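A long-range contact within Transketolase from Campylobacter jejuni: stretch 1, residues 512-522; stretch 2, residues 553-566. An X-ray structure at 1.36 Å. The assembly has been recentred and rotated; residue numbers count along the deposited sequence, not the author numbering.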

ATOM      1  N   ASP A 512     -12.171 -30.039  11.711  1.00  8.92           N
ATOM      2  CA  ASP A 512     -12.987 -28.849  11.865  1.00  9.37           C
ATOM      3  C   ASP A 512     -12.159 -27.631  11.433  1.00  8.33           C
ATOM      4  O   ASP A 512     -11.013 -27.750  10.994  1.00  8.59           O
ATOM      5  CB  ASP A 512     -13.533 -28.721  13.317  1.00  9.69           C
ATOM      6  CG  ASP A 512     -14.912 -28.060  13.381  1.00 10.12           C
ATOM      7  OD1 ASP A 512     -15.271 -27.259  12.523  1.00 12.71           O
ATOM      8  OD2 ASP A 512     -15.649 -28.423  14.342  1.00 16.39           O
ATOM      9  N   VAL A 513     -12.707 -26.451  11.642  1.00  9.15           N
ATOM     10  CA  VAL A 513     -12.066 -25.205  11.261  1.00  9.43           C
ATOM     11  C   VAL A 513     -10.705 -25.059  11.926  1.00  9.03           C
ATOM     12  O   VAL A 513      -9.774 -24.548  11.289  1.00  8.97           O
ATOM     13  CB  VAL A 513     -12.999 -24.016  11.589  1.00  9.67           C
ATOM     14  CG1 VAL A 513     -12.320 -22.665  11.326  1.00  9.76           C
ATOM     15  CG2 VAL A 513     -14.315 -24.094  10.759  1.00  9.96           C
ATOM     16  N   LYS A 514     -10.546 -25.557  13.158  1.00  8.31           N
ATOM     17  CA  LYS A 514      -9.263 -25.533  13.877  1.00  9.22           C
ATOM     18  C   LYS A 514      -8.116 -26.182  13.118  1.00  8.13           C
ATOM     19  O   LYS A 514      -6.941 -25.860  13.378  1.00  9.50           O
ATOM     20  CB  LYS A 514      -9.413 -26.193  15.270  1.00  9.28           C
ATOM     21  CG  LYS A 514      -9.669 -27.681  15.228  1.00 11.23           C
ATOM     22  CD  LYS A 514      -9.836 -28.330  16.593  1.00 14.62           C
ATOM     23  CE  LYS A 514     -10.467 -29.690  16.465  1.00 17.94           C
ATOM     24  NZ  LYS A 514      -9.897 -30.591  15.429  1.00 22.29           N
ATOM     25  N   ASN A 515      -8.425 -27.125  12.226  1.00  7.70           N
ATOM     26  CA  ASN A 515      -7.429 -27.801  11.379  1.00  8.19           C
ATOM     27  C   ASN A 515      -7.124 -27.073  10.093  1.00  8.64           C
ATOM     28  O   ASN A 515      -6.329 -27.564   9.309  1.00  8.60           O
ATOM     29  CB  ASN A 515      -7.923 -29.216  11.051  1.00  8.30           C
ATOM     30  CG  ASN A 515      -8.217 -30.029  12.285  1.00  8.93           C
ATOM     31  OD1 ASN A 515      -9.391 -30.236  12.671  1.00 10.13           O
ATOM     32  ND2 ASN A 515      -7.167 -30.468  12.944  1.00 10.74           N
ATOM     33  N   GLY A 516      -7.779 -25.934   9.847  1.00  9.19           N
ATOM     34  CA  GLY A 516      -7.593 -25.150   8.623  1.00  9.27           C
ATOM     35  C   GLY A 516      -8.400 -25.632   7.435  1.00  9.85           C
ATOM     36  O   GLY A 516      -8.983 -24.835   6.716  1.00 10.67           O
ATOM     37  N   ALA A 517      -8.373 -26.928   7.220  1.00  8.95           N
ATOM     38  CA  ALA A 517      -9.238 -27.578   6.233  1.00  9.60           C
ATOM     39  C   ALA A 517      -9.853 -28.782   6.894  1.00  8.91           C
ATOM     40  O   ALA A 517      -9.225 -29.381   7.787  1.00  9.57           O
ATOM     41  CB  ALA A 517      -8.445 -28.003   4.985  1.00  9.90           C
ATOM     42  N   TYR A 518     -11.065 -29.166   6.485  1.00  8.98           N
ATOM     43  CA  TYR A 518     -11.738 -30.337   7.058  1.00  8.64           C
ATOM     44  C   TYR A 518     -12.679 -30.925   6.017  1.00  9.13           C
ATOM     45  O   TYR A 518     -12.991 -30.274   5.004  1.00  9.38           O
ATOM     46  CB  TYR A 518     -12.477 -29.954   8.356  1.00  9.45           C
ATOM     47  CG  TYR A 518     -13.617 -28.997   8.173  1.00  9.33           C
ATOM     48  CD1 TYR A 518     -14.908 -29.462   8.078  1.00 10.43           C
ATOM     49  CD2 TYR A 518     -13.422 -27.623   8.127  1.00  9.08           C
ATOM     50  CE1 TYR A 518     -15.978 -28.595   7.888  1.00 11.99           C
ATOM     51  CE2 TYR A 518     -14.474 -26.774   7.947  1.00  9.21           C
ATOM     52  CZ  TYR A 518     -15.760 -27.248   7.860  1.00 10.84           C
ATOM     53  OH  TYR A 518     -16.848 -26.427   7.699  1.00 13.27           O
ATOM     54  N   LEU A 519     -13.140 -32.142   6.276  1.00  8.54           N
ATOM     55  CA  LEU A 519     -14.045 -32.811   5.333  1.00  9.11           C
ATOM     56  C   LEU A 519     -15.514 -32.462   5.586  1.00  9.72           C
ATOM     57  O   LEU A 519     -15.992 -32.599   6.706  1.00  9.44           O
ATOM     58  CB  LEU A 519     -13.872 -34.339   5.407  1.00 10.58           C
ATOM     59  CG  LEU A 519     -12.651 -34.924   4.709  1.00 11.39           C
ATOM     60  CD1 LEU A 519     -12.431 -36.347   5.148  1.00 10.64           C
ATOM     61  CD2 LEU A 519     -12.828 -34.847   3.182  1.00 11.07           C
ATOM     62  N   LEU A 520     -16.215 -32.031   4.537  1.00 10.56           N
ATOM     63  CA  LEU A 520     -17.681 -31.872   4.518  1.00 11.00           C
ATOM     64  C   LEU A 520     -18.352 -33.103   3.928  1.00 11.82           C
ATOM     65  O   LEU A 520     -19.531 -33.354   4.181  1.00 12.95           O
ATOM     66  CB  LEU A 520     -18.113 -30.662   3.653  1.00 11.71           C
ATOM     67  CG  LEU A 520     -17.795 -29.344   4.268  1.00 12.78           C
ATOM     68  CD1 LEU A 520     -18.041 -28.251   3.256  1.00 13.69           C
ATOM     69  CD2 LEU A 520     -18.649 -29.115   5.512  1.00 15.16           C
ATOM     70  N   LYS A 521     -17.632 -33.832   3.078  1.00 11.46           N
ATOM     71  CA  LYS A 521     -18.170 -35.023   2.414  1.00 11.10           C
ATOM     72  C   LYS A 521     -17.017 -35.957   2.237  1.00 10.39           C
ATOM     73  O   LYS A 521     -15.933 -35.530   1.818  1.00 10.37           O
ATOM     74  CB  LYS A 521     -18.800 -34.666   1.057  1.00 11.09           C
ATOM     75  CG  LYS A 521     -19.400 -35.819   0.289  1.00 17.46           C
ATOM     76  CD  LYS A 521     -19.993 -35.280  -1.006  1.00 22.92           C
ATOM     77  CE  LYS A 521     -20.495 -36.344  -1.941  1.00 26.55           C
ATOM     78  NZ  LYS A 521     -21.443 -35.694  -2.900  1.00 27.69           N
ATOM     79  N   GLU A 522     -17.218 -37.219   2.594  1.00 10.93           N
ATOM     80  CA  GLU A 522     -16.169 -38.230   2.498  1.00 11.34           C
ATOM     81  C   GLU A 522     -16.751 -39.466   1.878  1.00 11.78           C
ATOM     82  O   GLU A 522     -17.774 -39.960   2.338  1.00 12.42           O
ATOM     83  CB  GLU A 522     -15.591 -38.564   3.868  1.00 11.34           C
ATOM     84  CG  GLU A 522     -14.357 -39.503   3.864  1.00 13.61           C
ATOM     85  CD  GLU A 522     -13.675 -39.668   5.204  1.00 14.05           C
ATOM     86  OE1 GLU A 522     -14.345 -39.553   6.248  1.00 15.63           O
ATOM     87  OE2 GLU A 522     -12.463 -39.952   5.219  1.00 16.05           O
TER
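Stretch 2 553-566: ACNVVSMPCFELFE

Stretch 2 runs antiparallel to stretch 1 as a strand, residues 554-558, then breaks at Met559 and Pro560 and enters a helix at Phe562. Val556, Ala517 and Gly516 cover the most surface and mark the three rules of the contact.

Val556 sits where the register slips by one. Its O accepts from Leu520 N at 2.8 Å and from Lys521 N at 3.3 Å, so a single carbonyl spans the bulge; Val556 N returns a bond to Lys521 O at 2.9 Å. Val556 CB lies 3.9 Å from Lys521 CB on the same sheet face, set there by the backbone; the side chain itself is t at chi1. Beyond the bulge, regular pairing resumes: Tyr518 N reaches Ser558 O at 2.9 Å and Ser558 N reaches Tyr518 O at 3.0 Å, while Ser558 CB lies over one face of the tyrosine ring.

Ala517 points toward stretch 2. Its CB is 3.6 Å from Val557 CG1 and lies over the face of the Phe565 ring, a CH-pi contact that brings helix and strand onto one methyl.

Gly516 receives the helix. Cys561 N, at the N-cap, donates to Gly516 O at 3.0 Å, and Leu564 CB packs 3.5 Å from Gly516 CA. Phi is positive, and an ideal CB would lie 2.1 Å from Phe565 N: closeness here requires glycine.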

ATOM      1  N   ALA A 553     -16.875 -41.227  -7.046  1.00 11.50           N
ATOM      2  CA  ALA A 553     -16.808 -40.968  -5.604  1.00 10.75           C
ATOM      3  C   ALA A 553     -15.962 -39.728  -5.321  1.00 10.97           C
ATOM      4  O   ALA A 553     -14.867 -39.611  -5.872  1.00 10.35           O
ATOM      5  CB  ALA A 553     -16.230 -42.186  -4.878  1.00  9.94           C
ATOM      6  N   CYS A 554     -16.461 -38.836  -4.463  1.00 10.99           N
ATOM      7  CA  CYS A 554     -15.787 -37.579  -4.164  1.00 11.54           C
ATOM      8  C   CYS A 554     -15.687 -37.255  -2.682  1.00 11.01           C
ATOM      9  O   CYS A 554     -16.594 -37.579  -1.895  1.00 11.86           O
ATOM     10  CB  CYS A 554     -16.556 -36.421  -4.762  1.00 11.82           C
ATOM     11  SG  CYS A 554     -16.629 -36.386  -6.504  1.00 15.14           S
ATOM     12  N   ASN A 555     -14.553 -36.685  -2.298  1.00 10.19           N
ATOM     13  CA  ASN A 555     -14.432 -35.914  -1.059  1.00  9.81           C
ATOM     14  C   ASN A 555     -14.690 -34.446  -1.351  1.00  9.33           C
ATOM     15  O   ASN A 555     -14.388 -33.973  -2.433  1.00  9.47           O
ATOM     16  CB  ASN A 555     -13.026 -36.057  -0.439  1.00  9.82           C
ATOM     17  CG  ASN A 555     -12.804 -37.376   0.285  1.00 10.64           C
ATOM     18  OD1 ASN A 555     -13.680 -38.262   0.336  1.00 10.04           O
ATOM     19  ND2 ASN A 555     -11.620 -37.488   0.903  1.00 11.94           N
ATOM     20  N   VAL A 556     -15.209 -33.713  -0.361  1.00  8.57           N
ATOM     21  CA  VAL A 556     -15.283 -32.259  -0.422  1.00  8.09           C
ATOM     22  C   VAL A 556     -14.666 -31.730   0.863  1.00  8.88           C
ATOM     23  O   VAL A 556     -15.056 -32.128   1.968  1.00  8.55           O
ATOM     24  CB  VAL A 556     -16.716 -31.740  -0.562  1.00  9.53           C
ATOM     25  CG1 VAL A 556     -16.718 -30.217  -0.589  1.00 10.73           C
ATOM     26  CG2 VAL A 556     -17.392 -32.294  -1.846  1.00 10.20           C
ATOM     27  N   VAL A 557     -13.702 -30.853   0.680  1.00  8.45           N
ATOM     28  CA  VAL A 557     -12.963 -30.213   1.735  1.00  8.43           C
ATOM     29  C   VAL A 557     -13.245 -28.730   1.752  1.00  8.85           C
ATOM     30  O   VAL A 557     -13.141 -28.061   0.714  1.00  9.53           O
ATOM     31  CB  VAL A 557     -11.445 -30.430   1.511  1.00  9.24           C
ATOM     32  CG1 VAL A 557     -10.597 -29.556   2.481  1.00 11.01           C
ATOM     33  CG2 VAL A 557     -11.057 -31.913   1.641  1.00 10.28           C
ATOM     34  N   SER A 558     -13.616 -28.234   2.930  1.00  8.80           N
ATOM     35  CA  SER A 558     -13.674 -26.800   3.174  1.00  8.64           C
ATOM     36  C   SER A 558     -12.370 -26.350   3.828  1.00  8.83           C
ATOM     37  O   SER A 558     -11.912 -26.983   4.796  1.00  9.15           O
ATOM     38  CB  SER A 558     -14.865 -26.436   4.051  1.00  9.27           C
ATOM     39  OG  SER A 558     -14.894 -25.014   4.261  1.00  9.75           O
HETATM   40  N   MSE A 559     -11.755 -25.317   3.280  1.00  9.11           N
HETATM   41  CA  MSE A 559     -10.486 -24.805   3.773  1.00  9.20           C
HETATM   42  C   MSE A 559     -10.631 -23.340   4.167  1.00  9.30           C
HETATM   43  O   MSE A 559     -10.164 -22.424   3.458  1.00 10.38           O
HETATM   44  CB  MSE A 559      -9.398 -24.973   2.712  1.00 10.32           C
HETATM   45  CG  MSE A 559      -7.974 -24.650   3.220  1.00 10.51           C
HETATM   46 SE   MSE A 559      -6.631 -24.553   1.867  0.60 15.49          SE
HETATM   47  CE  MSE A 559      -7.355 -22.998   0.980  1.00 15.17           C
ATOM     48  N   PRO A 560     -11.203 -23.081   5.337  1.00  9.54           N
ATOM     49  CA  PRO A 560     -11.309 -21.718   5.807  1.00 10.27           C
ATOM     50  C   PRO A 560      -9.974 -21.072   6.114  1.00  9.64           C
ATOM     51  O   PRO A 560      -9.922 -19.846   6.149  1.00 10.35           O
ATOM     52  CB  PRO A 560     -12.201 -21.855   7.053  1.00 11.00           C
ATOM     53  CG  PRO A 560     -12.025 -23.266   7.488  1.00 10.11           C
ATOM     54  CD  PRO A 560     -11.931 -24.033   6.207  1.00  9.68           C
ATOM     55  N   CYS A 561      -8.911 -21.831   6.386  1.00 10.13           N
ATOM     56  CA  CYS A 561      -7.621 -21.211   6.678  1.00  9.00           C
ATOM     57  C   CYS A 561      -6.458 -22.056   6.155  1.00  9.27           C
ATOM     58  O   CYS A 561      -6.075 -23.061   6.743  1.00  9.64           O
ATOM     59  CB  CYS A 561      -7.494 -20.912   8.165  1.00  8.75           C
ATOM     60  SG  CYS A 561      -5.959 -20.031   8.546  1.00 10.49           S
ATOM     61  N   PHE A 562      -5.860 -21.607   5.064  1.00  9.44           N
ATOM     62  CA  PHE A 562      -4.685 -22.269   4.431  1.00  9.75           C
ATOM     63  C   PHE A 562      -3.528 -22.416   5.422  1.00  8.25           C
ATOM     64  O   PHE A 562      -2.920 -23.500   5.509  1.00  9.23           O
ATOM     65  CB  PHE A 562      -4.289 -21.430   3.203  1.00  9.56           C
ATOM     66  CG  PHE A 562      -3.173 -21.981   2.346  1.00  8.39           C
ATOM     67  CD1 PHE A 562      -3.454 -22.636   1.169  1.00 11.13           C
ATOM     68  CD2 PHE A 562      -1.875 -21.766   2.667  1.00 11.00           C
ATOM     69  CE1 PHE A 562      -2.422 -23.096   0.349  1.00 11.08           C
ATOM     70  CE2 PHE A 562      -0.839 -22.252   1.837  1.00 10.96           C
ATOM     71  CZ  PHE A 562      -1.139 -22.930   0.712  1.00  9.08           C
ATOM     72  N   GLU A 563      -3.222 -21.364   6.173  1.00  8.56           N
ATOM     73  CA  GLU A 563      -2.070 -21.389   7.077  1.00  8.73           C
ATOM     74  C   GLU A 563      -2.219 -22.448   8.163  1.00  9.16           C
ATOM     75  O   GLU A 563      -1.254 -23.117   8.524  1.00 10.18           O
ATOM     76  CB  GLU A 563      -1.849 -20.024   7.711  1.00  9.68           C
ATOM     77  CG  GLU A 563      -1.550 -18.954   6.694  1.00 10.08           C
ATOM     78  CD  GLU A 563      -2.748 -18.120   6.218  1.00 11.15           C
ATOM     79  OE1 GLU A 563      -3.919 -18.575   6.306  1.00 11.92           O
ATOM     80  OE2 GLU A 563      -2.512 -16.946   5.856  1.00 10.85           O
ATOM     81  N   LEU A 564      -3.430 -22.619   8.692  1.00  8.22           N
ATOM     82  CA  LEU A 564      -3.641 -23.663   9.674  1.00  8.79           C
ATOM     83  C   LEU A 564      -3.548 -25.027   9.048  1.00  7.64           C
ATOM     84  O   LEU A 564      -3.026 -25.952   9.672  1.00  8.99           O
ATOM     85  CB  LEU A 564      -4.991 -23.522  10.401  1.00  9.12           C
ATOM     86  CG  LEU A 564      -5.116 -22.359  11.348  1.00  8.81           C
ATOM     87  CD1 LEU A 564      -6.560 -22.279  11.886  1.00 11.09           C
ATOM     88  CD2 LEU A 564      -4.106 -22.444  12.458  1.00 11.36           C
ATOM     89  N   PHE A 565      -4.022 -25.183   7.823  1.00  8.17           N
ATOM     90  CA  PHE A 565      -3.928 -26.474   7.148  1.00  7.98           C
ATOM     91  C   PHE A 565      -2.471 -26.903   6.962  1.00  8.59           C
ATOM     92  O   PHE A 565      -2.121 -28.090   7.086  1.00  8.44           O
ATOM     93  CB  PHE A 565      -4.714 -26.472   5.819  1.00  9.05           C
ATOM     94  CG  PHE A 565      -4.886 -27.809   5.199  1.00  9.17           C
ATOM     95  CD1 PHE A 565      -5.122 -28.951   5.956  1.00  9.31           C
ATOM     96  CD2 PHE A 565      -4.907 -27.913   3.816  1.00 11.28           C
ATOM     97  CE1 PHE A 565      -5.299 -30.173   5.348  1.00 10.08           C
ATOM     98  CE2 PHE A 565      -5.114 -29.138   3.209  1.00 13.47           C
ATOM     99  CZ  PHE A 565      -5.304 -30.275   3.962  1.00 12.38           C
ATOM    100  N   GLU A 566      -1.608 -25.941   6.653  1.00  8.60           N
ATOM    101  CA  GLU A 566      -0.173 -26.180   6.489  1.00  8.85           C
ATOM    102  C   GLU A 566       0.463 -26.771   7.752  1.00  9.42           C
ATOM    103  O   GLU A 566       1.522 -27.393   7.658  1.00 11.16           O
ATOM    104  CB  GLU A 566       0.575 -24.898   6.112  1.00  9.76           C
ATOM    105  CG  GLU A 566       0.249 -24.342   4.760  1.00 10.31           C
ATOM    106  CD  GLU A 566       1.061 -23.112   4.440  1.00 12.32           C
ATOM    107  OE1 GLU A 566       0.718 -21.989   4.914  1.00 12.05           O
ATOM    108  OE2 GLU A 566       2.065 -23.237   3.706  1.00 13.13           O
TER
HETATM  109  O   HOH W   1     -11.019 -39.714   3.005  1.00 13.01           O